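Local coordinates for protein VIRB8 (Agrobacterium tumefaciens, PDB 2CC3) that is a homodimeric inner-membrane component of the type IV secretion system, represented here by its periplasmic domain, and is suggested to help direct T-DNA transfer to plant cells, at residues A9-N12 against A13-E17; T116-P119 against G120-L124. One frame throughout, in Å; residues are numbered along the deposited sequence.

From the N terminus the chain first runs into helix 6-23, and contact 1 lies wholly within it, 9-12 bonded to the next turn, 13-17, with no loop between them. The chain then passes through three more helices and the first three strands of the antiparallel sheet before contact 2 opens, where the loop after strand 102-114 turns into the short helix 120-123. The two follow in series, neither nested nor crossed, with centres about 16 Å apart and nearest atoms about 8 Å apart. Contact 1 is buried against the sheet and contact 2 sits at the surface, yet both reach the second subunit of the homodimer.

Contact 1. Residues A9-N12 against A13-E17; sequences AVVN and ASLWE
Val10 O is gripped twice by Ser14, once through the backbone N at 2.9 Å and once through the side-chain OG at the same distance from Val10 O. The two donors come from opposite faces of the carbonyl plane. OG is the more displaced of the two, standing above the plane with a C=O...OG angle of 143°. What carries it back over the preceding turn is the first torsion of Ser14, chi1 -47°, which sets OG beside its own backbone N and anti to the carbonyl carbon. The other rungs are regular alpha-helical i to i+4 bonds: Ala13 N to Ala9 O at 3.1 Å, Leu15 N to Val11 O, and Trp16 N to Asn12 O.

On another side of the helix Val11 and Leu15 lie side by side and point the same way. Val11 CG1 is pressed to 3.2 Å from Leu15 CD1, tighter than ordinary van der Waals contact. Both side chains reach the sheet, Val11 on Tyr112 and Leu15 on Ile88, Val110 and Tyr112, while Trp16 meets the ring of His75 edge-to-face. The amide oxygen of Asn12 turns to Gln86 NE2. Elsewhere Val10 packs on Val10 of the second subunit, and Ala13 and Trp16 on Leu124 of that subunit.

The hydroxyl of a buried serine thus donates to its own helix, which probably lowers the cost of burying it where this helix is wedged between the curved sheet of an NTF2-like fold and the dimer partner.

Contact 2. Residues T116-P119 against G120-L124; sequences TSLP and GRLRL
Pro119, Arg123 and Leu118 carry this turn, in which the loop from strand 102-114 folds back against the first residues of helix 120-123. Pro119 stands at the N-cap position, and its carbonyl takes the first bonds of the helix. Arg123 N reaches Pro119 O at 2.9 Å in a nearly straight bond (173° at the hydrogen), while Leu122 N, at 3.0 Å from Pro119 O, adds a weak, bent one. The proline ring meets the next turn too, its CG lying 4.1 Å from Leu122 CD1.

Leu118 points at the helix and divides its branches. CD2 rests 4.0 Å from Leu122 CD2, the two leucines crossing at about a right angle, and CD1 lies over one face of the Arg123 guanidinium, offset toward its rim.

Arg123 leaves the helix with CG anti to the backbone N (chi1 -168°), then bends at chi2 and chi3, which folds the chain back along Leu118. Its guanidinium meets Thr116 O in plane at one edge. NH2 comes to 2.8 Å from Thr116 O, but the angle of 120° at the hydrogen makes this a weak bond. A water modelled doubtfully close to Arg123 NH1, at 2.5 Å, may link it weakly to the same carbonyl. NH1 also bonds Pro127 O, beyond the helix, and the Arg123 side chain packs on Met4 of the second subunit.

One arginine thus spans the short helix, bonded to Pro127 O after it and more weakly to Thr116 O before it. With Leu118 over one face of the guanidinium, its positive charge is probably eased by the negative ends of these carbonyl dipoles, since none of the partners named is an acid.

Contact 1. Residues A9-N12 against A13-E17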
# COMPACT_ATOMS: atom_id res chain seq x y z
N ALA A 9 9.69 10.52 9.22
CA ALA A 9 8.90 9.27 9.22
C ALA A 9 8.17 9.06 7.90
O ALA A 9 8.19 7.97 7.32
CB ALA A 9 7.92 9.22 10.41
N VAL A 10 7.52 10.12 7.43
CA VAL A 10 6.84 10.12 6.14
C VAL A 10 7.78 9.81 4.97
O VAL A 10 7.42 9.03 4.08
CB VAL A 10 6.06 11.45 5.96
CG1 VAL A 10 5.32 11.49 4.62
CG2 VAL A 10 5.05 11.58 7.10
N VAL A 11 8.96 10.42 4.95
CA VAL A 11 9.98 10.07 3.93
C VAL A 11 10.23 8.58 3.85
O VAL A 11 10.08 7.97 2.78
CB VAL A 11 11.32 10.78 4.18
CG1 VAL A 11 12.37 10.30 3.19
CG2 VAL A 11 11.16 12.32 4.01
N ASN A 12 10.58 7.99 5.01
CA ASN A 12 11.05 6.61 5.08
C ASN A 12 9.99 5.63 4.66
O ASN A 12 10.27 4.63 3.97
CB ASN A 12 11.55 6.25 6.49
CG ASN A 12 12.78 7.03 6.92
OD1 ASN A 12 13.48 7.64 6.11
ND2 ASN A 12 13.03 7.03 8.20
N ALA A 13 8.77 5.92 5.11
CA ALA A 13 7.59 5.19 4.73
C ALA A 13 7.29 5.29 3.23
O ALA A 13 6.97 4.28 2.60
CB ALA A 13 6.37 5.64 5.60
N SER A 14 7.36 6.48 2.65
CA SER A 14 6.97 6.62 1.20
C SER A 14 8.04 5.96 0.28
O SER A 14 7.71 5.36 -0.74
CB SER A 14 6.73 8.08 0.76
OG SER A 14 5.91 8.86 1.63
N LEU A 15 9.31 6.09 0.68
CA LEU A 15 10.43 5.57 -0.11
C LEU A 15 10.47 4.06 -0.06
O LEU A 15 10.74 3.42 -1.09
CB LEU A 15 11.75 6.19 0.34
CG LEU A 15 11.94 7.68 0.01
CD1 LEU A 15 13.10 8.27 0.80
CD2 LEU A 15 12.15 7.91 -1.48
N TRP A 16 10.12 3.51 1.10
CA TRP A 16 10.00 2.05 1.26
C TRP A 16 8.83 1.49 0.52
O TRP A 16 8.91 0.41 -0.09
CB TRP A 16 9.90 1.65 2.74
CG TRP A 16 9.52 0.22 2.84
CD1 TRP A 16 8.35 -0.28 3.36
CD2 TRP A 16 10.26 -0.90 2.36
NE1 TRP A 16 8.33 -1.64 3.24
CE2 TRP A 16 9.48 -2.06 2.63
CE3 TRP A 16 11.50 -1.06 1.73
CZ2 TRP A 16 9.92 -3.35 2.30
CZ3 TRP A 16 11.92 -2.34 1.39
CH2 TRP A 16 11.13 -3.46 1.67
N GLU A 17 7.71 2.18 0.61
CA GLU A 17 6.55 1.80 -0.20
C GLU A 17 6.92 1.84 -1.70
O GLU A 17 6.57 0.94 -2.47
CB GLU A 17 5.37 2.70 0.11
CG GLU A 17 4.13 2.40 -0.69
CD GLU A 17 3.14 3.54 -0.66
OE1 GLU A 17 3.37 4.56 0.08
OE2 GLU A 17 2.14 3.43 -1.40

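Contact 2. Residues T116-P119 against G120-L124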
# COMPACT_ATOMS: atom_id res chain seq x y z
N THR A 116 5.85 20.89 -3.91
CA THR A 116 4.85 21.56 -3.06
C THR A 116 3.39 21.21 -3.37
O THR A 116 2.54 21.25 -2.46
CB THR A 116 5.02 23.10 -3.07
OG1 THR A 116 5.55 23.52 -4.33
CG2 THR A 116 5.96 23.53 -1.96
N SER A 117 3.11 20.86 -4.61
CA SER A 117 1.74 20.71 -5.05
C SER A 117 1.53 19.39 -5.80
O SER A 117 2.39 18.95 -6.55
CB SER A 117 1.35 21.93 -5.88
OG SER A 117 1.84 21.84 -7.21
N LEU A 118 0.39 18.74 -5.54
CA LEU A 118 0.05 17.48 -6.20
C LEU A 118 -1.44 17.55 -6.47
O LEU A 118 -2.15 18.16 -5.68
CB LEU A 118 0.34 16.29 -5.29
CG LEU A 118 1.76 15.74 -5.16
CD1 LEU A 118 1.73 14.66 -4.13
CD2 LEU A 118 2.25 15.15 -6.49
N PRO A 119 -1.92 16.97 -7.58
CA PRO A 119 -3.38 16.75 -7.69
C PRO A 119 -3.90 15.95 -6.49
O PRO A 119 -3.13 15.18 -5.90
CB PRO A 119 -3.54 15.96 -8.99
CG PRO A 119 -2.19 15.72 -9.54
CD PRO A 119 -1.19 16.54 -8.78
N GLY A 120 -5.17 16.15 -6.12
CA GLY A 120 -5.77 15.47 -4.99
C GLY A 120 -5.59 13.98 -5.01
O GLY A 120 -5.17 13.39 -4.02
N ARG A 121 -5.88 13.37 -6.16
CA ARG A 121 -5.75 11.91 -6.36
C ARG A 121 -4.35 11.35 -6.04
O ARG A 121 -4.22 10.20 -5.65
CB ARG A 121 -6.14 11.55 -7.78
CG ARG A 121 -5.29 12.23 -8.87
CD ARG A 121 -5.80 11.91 -10.31
NE ARG A 121 -6.10 10.48 -10.55
CZ ARG A 121 -5.22 9.47 -10.48
NH1 ARG A 121 -3.96 9.68 -10.14
NH2 ARG A 121 -5.62 8.23 -10.73
N LEU A 122 -3.33 12.19 -6.22
CA LEU A 122 -1.94 11.87 -5.88
C LEU A 122 -1.56 12.23 -4.44
O LEU A 122 -0.90 11.48 -3.77
CB LEU A 122 -0.98 12.56 -6.88
CG LEU A 122 -0.63 11.86 -8.19
CD1 LEU A 122 -1.79 11.68 -9.07
CD2 LEU A 122 0.45 12.60 -8.96
N ARG A 123 -1.99 13.39 -3.97
CA ARG A 123 -1.81 13.78 -2.58
C ARG A 123 -2.28 12.66 -1.63
O ARG A 123 -1.63 12.35 -0.63
CB ARG A 123 -2.59 15.09 -2.31
CG ARG A 123 -2.27 15.78 -0.98
CD ARG A 123 -0.78 15.95 -0.78
NE ARG A 123 -0.32 17.19 -1.36
CZ ARG A 123 0.89 17.70 -1.22
NH1 ARG A 123 1.79 17.07 -0.50
NH2 ARG A 123 1.19 18.88 -1.79
N LEU A 124 -3.41 12.04 -1.97
CA LEU A 124 -4.01 10.94 -1.20
C LEU A 124 -3.09 9.72 -0.92
O LEU A 124 -3.27 9.02 0.06
CB LEU A 124 -5.30 10.48 -1.90
CG LEU A 124 -6.25 9.51 -1.20
CD1 LEU A 124 -7.02 10.18 -0.03
CD2 LEU A 124 -7.19 8.94 -2.20
O HOH W 1 3.82 18.40 -0.96